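Local coordinates for CBS domain containing membrane protein (Sphaerobacter thermophilus, PDB 4ESY) that is of unknown function, though this C-terminal part, a pair of CBS motifs, probably forms a regulatory module that binds an adenosine-type ligand in a membrane protein, at residues G73-P76 with F77-E81; R88-A92 with P93-H97; G149-R153 with R154-K158. All blocks are in the same frame, centred on the assembly; numbering follows the deposited sequence.

Contact 1 of 3, residues G73-P76 with F77-E81; sequences GSIP and FWIYE
The backbone N-H of Ile79 reaches back three residues to Pro76 O, with Ile79 N and Pro76 O 3.0 Å apart and the bond fairly straight at 160°. It opens a run of overlapping beta turns with helical backbone angles, Pro76 to Ile79 and on to Glu81, in the loop between strand 61-64 and helix 83-86. Tyr80 N to Phe77 O and Glu81 N to Trp78 O repeat the same three-residue step, which winds the chain tightly before the helix. The donor rides 42° above the plane of the Pro76 carbonyl instead of meeting it within that plane. Proline suits the start of such a turn because its ring restrains phi while its carbonyl remains available to accept from Ile79.

The side chains gather beneath this turn. Ile75 and Ile79 meet through their short branches, CG2 of Ile75 lying 4.0 Å from CG2 of Ile79. The chi1 of Ile79, -162°, sets its CG2 between backbone N and carbonyl carbon, where the methyl presses on Pro76 O and also covers one face of the Tyr80 ring, offset toward its rim. Branched, wholly apolar isoleucines fit this place, since both pack on helix 92-102, Ile75 on Thr101 and Ile79 on Leu98 and Phe99. Phe77 turns the other way, its ring edge-to-face with Phe70 and against Met44 and Leu45 of helix 37-46. Glu81 OE1 lies in plane at the edge of the Phe77 ring; its salt bridge is made outside this turn, to a basic side chain of the other chain. The same Ile75 CG2 also meets the Tyr80 ring obliquely, 4.1 Å from Tyr80 CE2.

Contact 2 of 3, residues R88-A92 with P93-H97; sequences RAIPA and PEVEH
Ile90 and Val95 pack side chain to side chain across the start of helix 92-102, a hydrophobic staple: Pro91 occupies the N-cap, and the residue just before it touches the fourth residue of the helix. This is the tight side of the contact. The CG2 methyl of Ile90 sits 3.8 Å from CG2 of Val95, the two side chains crossing at about a right angle. The same methyl comes to 3.6 Å from CB of Glu94, so one branch of Ile90 fills the notch between two successive helix residues. It gets there because chi1 of Ile90 (-56°) sets CG2 opposite the backbone N and swings it over the helix start. Beta-branched apolar residues suit these buried places, and Val95 is further covered by Ser87.

The backbone closes the first turn. Pro91 O accepts from Val95 N at 3.2 Å in the carbonyl plane, and takes a weak second bond from Glu94 N. One residue on, Glu96 N bonds to Ala92 O at 3.0 Å. Proline is tolerated at Pro93 because the N-H groups of a first turn have no helical carbonyl to reach.

Pro91, Ala92 and Pro93 make up the exposed side, where contacts are fewer and Pro91 CB stands 4.0 Å from Pro93 CD. Glu94 spans the two: its CB belongs to the tight packing under Ile90, while a bend at chi2 carries OE1 to the interface with the other chain, where a basic side chain salt-bridges it. Glu96 OE2 is salt-bridged within its own chain, to Arg103. Where the two sides meet, Pro91 CG rests 3.7 Å from Glu94 CG.

Contact 3 of 3, residues G149-R153 with R154-K158; sequences GIVTR and RDLLK
Strand 146-152 gives way to helix 153-157 with a backbone that is extended at Thr152 and helical from Arg153, a change that brings CA of Thr152 within 5.2 Å of CA of Asp155. The two residues form a capping box. Thr152 OG1 accepts from Asp155 N at 3.1 Å, and Thr152 N donates to Asp155 OD2 at 2.9 Å in a nearly straight bond of 171°, reaching the carboxylate from above its plane. A chi1 of 62° tucks the Thr152 hydroxyl between backbone N and carbonyl carbon, facing the N-H of Asp155. Threonine thus caps while keeping a strand-friendly branched form, and aspartate is just long enough to reach back.

A water donates to both Asp155 OD2, at 2.7 Å, and Ile150 O, extending the carboxylate's hold to the strand. Were Asp155 replaced by an alanine, Thr152 N would probably lose its acceptor and this water its carboxylate, freeing the strand end to shift against the helix.

The sequence GIVTRRD resembles the CBS signature whose threonine and aspartate contact nucleotide ribose in some relatives. On the apolar side, the side chains of Val151 and Leu156 cross at about a right angle, Val151 CG1 3.8 Å from Leu156 CD2, a hydrophobic staple buried against Ile127 and Met131 of helix 124-134. Arg153 gives its methylene stem to Leu157 while its NH2 bonds to Ile136 O, and Arg154 salt-bridges an acidic side chain of the other chain. A second water lies 2.9 Å from Thr152 OG1.

In the fold
Contacts 1 and 2 are neighbours in the half of the chain near the first CBS motif, their centres about 12 Å apart, and they meet where Ile79 CD1 packs 3.7 Å from Val95 CG1. Contact 3 belongs to the second motif, its centre about 25 Å from that of contact 1 and about 36 Å from that of contact 2. Contact 1 is the buried one, held mainly by apolar side chains around a turn. Contacts 2 and 3 are partly buried helix starts, each with a staple; contact 2 has an N-cap proline whose carbonyl takes backbone bonds, contact 3 a polar side-chain pair with waters. All three send charged residues to the other chain.

Contact 1 of 3, residues G73-P76 with F77-E81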
loop_
_atom_site.group_PDB
_atom_site.type_symbol
_atom_site.label_atom_id
_atom_site.label_comp_id
_atom_site.label_asym_id
_atom_site.label_seq_id
_atom_site.Cartn_x
_atom_site.Cartn_y
_atom_site.Cartn_z
ATOM N N GLY B 73 -2.246 16.488 -12.155
ATOM C CA GLY B 73 -1.550 17.412 -13.045
ATOM C C GLY B 73 -1.186 16.755 -14.362
ATOM O O GLY B 73 -0.316 17.233 -15.092
ATOM N N SER B 74 -1.839 15.641 -14.657
ATOM C CA SER B 74 -1.588 14.900 -15.895
ATOM C C SER B 74 -0.180 14.354 -16.029
ATOM O O SER B 74 0.315 14.213 -17.144
ATOM C CB SER B 74 -1.923 15.748 -17.135
ATOM O OG SER B 74 -3.261 16.172 -17.077
ATOM N N ILE B 75 0.455 14.027 -14.902
ATOM C CA ILE B 75 1.775 13.407 -14.923
ATOM C C ILE B 75 1.659 12.036 -14.250
ATOM O O ILE B 75 1.172 11.929 -13.120
ATOM C CB ILE B 75 2.788 14.217 -14.064
ATOM C CG1 ILE B 75 2.907 15.660 -14.550
ATOM C CG2 ILE B 75 4.151 13.559 -14.042
ATOM C CD1 ILE B 75 3.613 16.561 -13.504
ATOM N N PRO B 76 2.128 10.982 -14.934
ATOM C CA PRO B 76 2.120 9.677 -14.287
ATOM C C PRO B 76 3.369 9.600 -13.380
ATOM O O PRO B 76 4.504 9.764 -13.841
ATOM C CB PRO B 76 2.245 8.705 -15.475
ATOM C CG PRO B 76 3.083 9.471 -16.482
ATOM C CD PRO B 76 2.839 10.964 -16.229
ATOM N N PHE B 77 3.169 9.345 -12.099
ATOM C CA PHE B 77 4.315 9.275 -11.177
ATOM C C PHE B 77 5.410 8.312 -11.686
ATOM O O PHE B 77 6.604 8.506 -11.432
ATOM C CB PHE B 77 3.843 8.896 -9.777
ATOM C CG PHE B 77 4.958 8.809 -8.760
ATOM C CD1 PHE B 77 5.271 9.907 -7.953
ATOM C CD2 PHE B 77 5.690 7.658 -8.622
ATOM C CE1 PHE B 77 6.307 9.826 -7.000
ATOM C CE2 PHE B 77 6.744 7.574 -7.666
ATOM C CZ PHE B 77 7.039 8.667 -6.870
ATOM N N TRP B 78 5.014 7.309 -12.462
ATOM C CA TRP B 78 5.982 6.282 -12.889
ATOM C C TRP B 78 7.111 6.857 -13.736
ATOM O O TRP B 78 8.184 6.272 -13.810
ATOM C CB TRP B 78 5.287 5.141 -13.675
ATOM C CG TRP B 78 5.919 3.811 -13.395
ATOM C CD1 TRP B 78 6.319 3.341 -12.172
ATOM C CD2 TRP B 78 6.300 2.812 -14.359
ATOM N NE1 TRP B 78 6.883 2.086 -12.316
ATOM C CE2 TRP B 78 6.883 1.742 -13.646
ATOM C CE3 TRP B 78 6.184 2.712 -15.751
ATOM C CZ2 TRP B 78 7.371 0.583 -14.282
ATOM C CZ3 TRP B 78 6.652 1.559 -16.387
ATOM C CH2 TRP B 78 7.232 0.505 -15.648
ATOM N N ILE B 79 6.863 8.005 -14.364
ATOM C CA ILE B 79 7.890 8.658 -15.148
ATOM C C ILE B 79 9.177 8.912 -14.341
ATOM O O ILE B 79 10.292 8.873 -14.891
ATOM C CB ILE B 79 7.372 9.955 -15.780
ATOM C CG1 ILE B 79 8.286 10.339 -16.899
ATOM C CG2 ILE B 79 7.259 11.124 -14.748
ATOM C CD1 ILE B 79 7.714 11.401 -17.739
ATOM N N TYR B 80 9.029 9.124 -13.037
ATOM C CA TYR B 80 10.199 9.353 -12.168
ATOM C C TYR B 80 10.910 8.051 -11.771
ATOM O O TYR B 80 12.056 8.077 -11.318
ATOM C CB TYR B 80 9.813 10.185 -10.911
ATOM C CG TYR B 80 9.314 11.569 -11.285
ATOM C CD1 TYR B 80 10.211 12.574 -11.657
ATOM C CD2 TYR B 80 7.956 11.878 -11.265
ATOM C CE1 TYR B 80 9.766 13.822 -12.028
ATOM C CE2 TYR B 80 7.501 13.136 -11.636
ATOM C CZ TYR B 80 8.404 14.096 -12.003
ATOM O OH TYR B 80 7.961 15.336 -12.380
ATOM N N GLU B 81 10.249 6.908 -11.943
ATOM C CA GLU B 81 10.890 5.617 -11.637
ATOM C C GLU B 81 11.428 4.888 -12.857
ATOM O O GLU B 81 12.411 4.161 -12.765
ATOM C CB GLU B 81 9.905 4.659 -10.956
ATOM C CG GLU B 81 9.324 5.157 -9.659
ATOM C CD GLU B 81 8.512 4.080 -8.918
ATOM O OE1 GLU B 81 7.278 4.138 -8.960
ATOM O OE2 GLU B 81 9.093 3.185 -8.279
#

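Contact 2 of 3, residues R88-A92 with P93-H97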
loop_
_atom_site.group_PDB
_atom_site.type_symbol
_atom_site.label_atom_id
_atom_site.label_comp_id
_atom_site.label_asym_id
_atom_site.label_seq_id
_atom_site.Cartn_x
_atom_site.Cartn_y
_atom_site.Cartn_z
ATOM N N ARG B 88 9.620 3.724 -24.399
ATOM C CA ARG B 88 9.316 2.786 -25.483
ATOM C C ARG B 88 7.870 2.979 -25.918
ATOM O O ARG B 88 7.491 2.609 -27.023
ATOM C CB ARG B 88 9.529 1.339 -25.055
ATOM C CG ARG B 88 10.931 1.007 -24.622
ATOM C CD ARG B 88 10.946 -0.392 -24.013
ATOM N NE ARG B 88 12.114 -0.576 -23.160
ATOM C CZ ARG B 88 12.171 -1.440 -22.157
ATOM N NH1 ARG B 88 11.110 -2.207 -21.873
ATOM N NH2 ARG B 88 13.290 -1.538 -21.439
ATOM N N ALA B 89 7.070 3.565 -25.034
ATOM C CA ALA B 89 5.651 3.784 -25.289
ATOM C C ALA B 89 5.343 5.191 -25.811
ATOM O O ALA B 89 4.406 5.390 -26.558
ATOM C CB ALA B 89 4.856 3.523 -24.017
ATOM N N ILE B 90 6.141 6.157 -25.381
ATOM C CA ILE B 90 5.858 7.578 -25.539
ATOM C C ILE B 90 7.072 8.221 -26.211
ATOM O O ILE B 90 8.201 8.046 -25.745
ATOM C CB ILE B 90 5.664 8.203 -24.141
ATOM C CG1 ILE B 90 4.555 7.454 -23.377
ATOM C CG2 ILE B 90 5.344 9.663 -24.232
ATOM C CD1 ILE B 90 4.305 7.937 -21.947
ATOM N N PRO B 91 6.853 8.966 -27.305
ATOM C CA PRO B 91 7.997 9.626 -27.948
ATOM C C PRO B 91 8.749 10.562 -26.971
ATOM O O PRO B 91 8.164 11.071 -26.000
ATOM C CB PRO B 91 7.369 10.389 -29.128
ATOM C CG PRO B 91 5.919 10.520 -28.787
ATOM C CD PRO B 91 5.559 9.357 -27.891
ATOM N N ALA B 92 10.053 10.711 -27.195
ATOM C CA ALA B 92 10.911 11.518 -26.319
ATOM C C ALA B 92 10.483 12.980 -26.108
ATOM O O ALA B 92 10.614 13.483 -25.005
ATOM C CB ALA B 92 12.384 11.449 -26.764
ATOM N N PRO B 93 9.988 13.674 -27.156
ATOM C CA PRO B 93 9.564 15.047 -26.835
ATOM C C PRO B 93 8.389 15.077 -25.844
ATOM O O PRO B 93 8.276 16.012 -25.062
ATOM C CB PRO B 93 9.124 15.614 -28.193
ATOM C CG PRO B 93 9.795 14.764 -29.205
ATOM C CD PRO B 93 9.889 13.394 -28.598
ATOM N N GLU B 94 7.543 14.051 -25.866
ATOM C CA GLU B 94 6.388 14.024 -24.985
ATOM C C GLU B 94 6.782 13.697 -23.550
ATOM O O GLU B 94 6.203 14.237 -22.618
ATOM C CB GLU B 94 5.327 13.042 -25.495
ATOM C CG GLU B 94 4.738 13.447 -26.832
ATOM C CD GLU B 94 4.306 14.906 -26.828
ATOM O OE1 GLU B 94 3.492 15.292 -25.950
ATOM O OE2 GLU B 94 4.814 15.671 -27.681
ATOM N N VAL B 95 7.739 12.789 -23.376
ATOM C CA VAL B 95 8.277 12.498 -22.040
ATOM C C VAL B 95 8.946 13.748 -21.493
ATOM O O VAL B 95 8.812 14.069 -20.322
ATOM C CB VAL B 95 9.327 11.335 -22.071
ATOM C CG1 VAL B 95 9.994 11.151 -20.681
ATOM C CG2 VAL B 95 8.703 10.033 -22.581
ATOM N N GLU B 96 9.687 14.455 -22.339
ATOM C CA GLU B 96 10.366 15.647 -21.863
ATOM C C GLU B 96 9.362 16.693 -21.418
ATOM O O GLU B 96 9.575 17.392 -20.423
ATOM C CB GLU B 96 11.304 16.221 -22.917
ATOM C CG GLU B 96 12.753 16.296 -22.438
ATOM C CD GLU B 96 12.930 16.940 -21.040
ATOM O OE1 GLU B 96 13.640 16.334 -20.196
ATOM O OE2 GLU B 96 12.392 18.050 -20.785
ATOM N N HIS B 97 8.247 16.766 -22.131
ATOM C CA HIS B 97 7.180 17.689 -21.766
ATOM C C HIS B 97 6.559 17.361 -20.389
ATOM O O HIS B 97 6.196 18.258 -19.594
ATOM C CB HIS B 97 6.113 17.700 -22.855
ATOM C CG HIS B 97 4.956 18.586 -22.535
ATOM N ND1 HIS B 97 5.082 19.953 -22.419
ATOM C CD2 HIS B 97 3.663 18.296 -22.248
ATOM C CE1 HIS B 97 3.909 20.470 -22.097
ATOM N NE2 HIS B 97 3.033 19.486 -21.983
#

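Contact 3 of 3, residues G149-R153 with R154-K158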
loop_
_atom_site.group_PDB
_atom_site.type_symbol
_atom_site.label_atom_id
_atom_site.label_comp_id
_atom_site.label_asym_id
_atom_site.label_seq_id
_atom_site.Cartn_x
_atom_site.Cartn_y
_atom_site.Cartn_z
ATOM N N GLY B 149 3.114 11.838 11.671
ATOM C CA GLY B 149 2.952 10.600 10.938
ATOM C C GLY B 149 1.725 10.599 10.058
ATOM O O GLY B 149 0.933 11.538 10.104
ATOM N N ILE B 150 1.583 9.543 9.254
ATOM C CA ILE B 150 0.348 9.264 8.525
ATOM C C ILE B 150 0.019 7.804 8.779
ATOM O O ILE B 150 0.870 6.941 8.618
ATOM C CB ILE B 150 0.454 9.495 7.005
ATOM C CG1 ILE B 150 0.493 10.978 6.662
ATOM C CG2 ILE B 150 -0.790 8.907 6.291
ATOM C CD1 ILE B 150 0.806 11.261 5.170
ATOM N N VAL B 151 -1.195 7.536 9.233
ATOM C CA VAL B 151 -1.591 6.165 9.510
ATOM C C VAL B 151 -2.455 5.718 8.330
ATOM O O VAL B 151 -3.374 6.432 7.908
ATOM C CB VAL B 151 -2.373 6.066 10.829
ATOM C CG1 VAL B 151 -3.092 4.687 10.953
ATOM C CG2 VAL B 151 -1.438 6.324 12.005
ATOM N N THR B 152 -2.107 4.584 7.738
ATOM C CA THR B 152 -2.874 4.082 6.603
ATOM C C THR B 152 -3.741 2.885 7.002
ATOM O O THR B 152 -3.553 2.278 8.053
ATOM C CB THR B 152 -1.948 3.614 5.478
ATOM O OG1 THR B 152 -1.155 2.529 5.976
ATOM C CG2 THR B 152 -1.018 4.756 5.060
ATOM N N ARG B 153 -4.652 2.523 6.114
ATOM C CA ARG B 153 -5.477 1.341 6.298
ATOM C C ARG B 153 -4.564 0.104 6.383
ATOM O O ARG B 153 -4.765 -0.731 7.236
ATOM C CB ARG B 153 -6.512 1.245 5.172
ATOM C CG ARG B 153 -7.564 0.182 5.347
ATOM C CD ARG B 153 -8.620 0.275 4.238
ATOM N NE ARG B 153 -9.495 1.444 4.402
ATOM C CZ ARG B 153 -10.715 1.399 4.945
ATOM N NH1 ARG B 153 -11.215 0.238 5.370
ATOM N NH2 ARG B 153 -11.450 2.506 5.049
ATOM N N ARG B 154 -3.533 0.023 5.538
ATOM C CA ARG B 154 -2.587 -1.090 5.623
ATOM C C ARG B 154 -1.930 -1.246 7.003
ATOM O O ARG B 154 -1.807 -2.373 7.499
ATOM C CB ARG B 154 -1.487 -0.995 4.551
ATOM C CG ARG B 154 -0.341 -1.999 4.832
ATOM C CD ARG B 154 0.783 -2.024 3.772
ATOM N NE ARG B 154 1.802 -3.034 4.086
ATOM C CZ ARG B 154 2.982 -3.117 3.461
ATOM N NH1 ARG B 154 3.291 -2.230 2.506
ATOM N NH2 ARG B 154 3.866 -4.067 3.796
ATOM N N ASP B 155 -1.473 -0.134 7.592
ATOM C CA ASP B 155 -0.954 -0.144 8.954
ATOM C C ASP B 155 -1.953 -0.769 9.921
ATOM O O ASP B 155 -1.601 -1.582 10.779
ATOM C CB ASP B 155 -0.656 1.280 9.471
ATOM C CG ASP B 155 0.431 2.025 8.644
ATOM O OD1 ASP B 155 1.354 1.350 8.104
ATOM O OD2 ASP B 155 0.354 3.293 8.548
ATOM N N LEU B 156 -3.196 -0.363 9.818
ATOM C CA LEU B 156 -4.152 -0.789 10.813
ATOM C C LEU B 156 -4.471 -2.293 10.654
ATOM O O LEU B 156 -4.733 -2.977 11.629
ATOM C CB LEU B 156 -5.422 0.059 10.735
ATOM C CG LEU B 156 -5.294 1.512 11.219
ATOM C CD1 LEU B 156 -6.673 2.141 11.223
ATOM C CD2 LEU B 156 -4.683 1.677 12.611
ATOM N N LEU B 157 -4.388 -2.790 9.426
ATOM C CA LEU B 157 -4.770 -4.178 9.151
ATOM C C LEU B 157 -3.747 -5.164 9.673
ATOM O O LEU B 157 -4.016 -6.359 9.723
ATOM C CB LEU B 157 -4.976 -4.391 7.662
ATOM C CG LEU B 157 -6.283 -3.764 7.244
ATOM C CD1 LEU B 157 -6.356 -3.626 5.713
ATOM C CD2 LEU B 157 -7.435 -4.640 7.780
ATOM N N LYS B 158 -2.581 -4.656 10.066
ATOM C CA LYS B 158 -1.599 -5.457 10.808
ATOM C C LYS B 158 -2.026 -5.696 12.258
ATOM O O LYS B 158 -1.461 -6.550 12.942
ATOM C CB LYS B 158 -0.233 -4.761 10.793
ATOM C CG LYS B 158 0.433 -4.709 9.399
ATOM C CD LYS B 158 1.654 -3.832 9.455
ATOM C CE LYS B 158 2.415 -3.904 8.152
ATOM N NZ LYS B 158 3.572 -3.016 8.248
HETATM O O HOH W 1 2.195 4.815 7.400
HETATM O O HOH W 2 1.313 1.674 4.721
#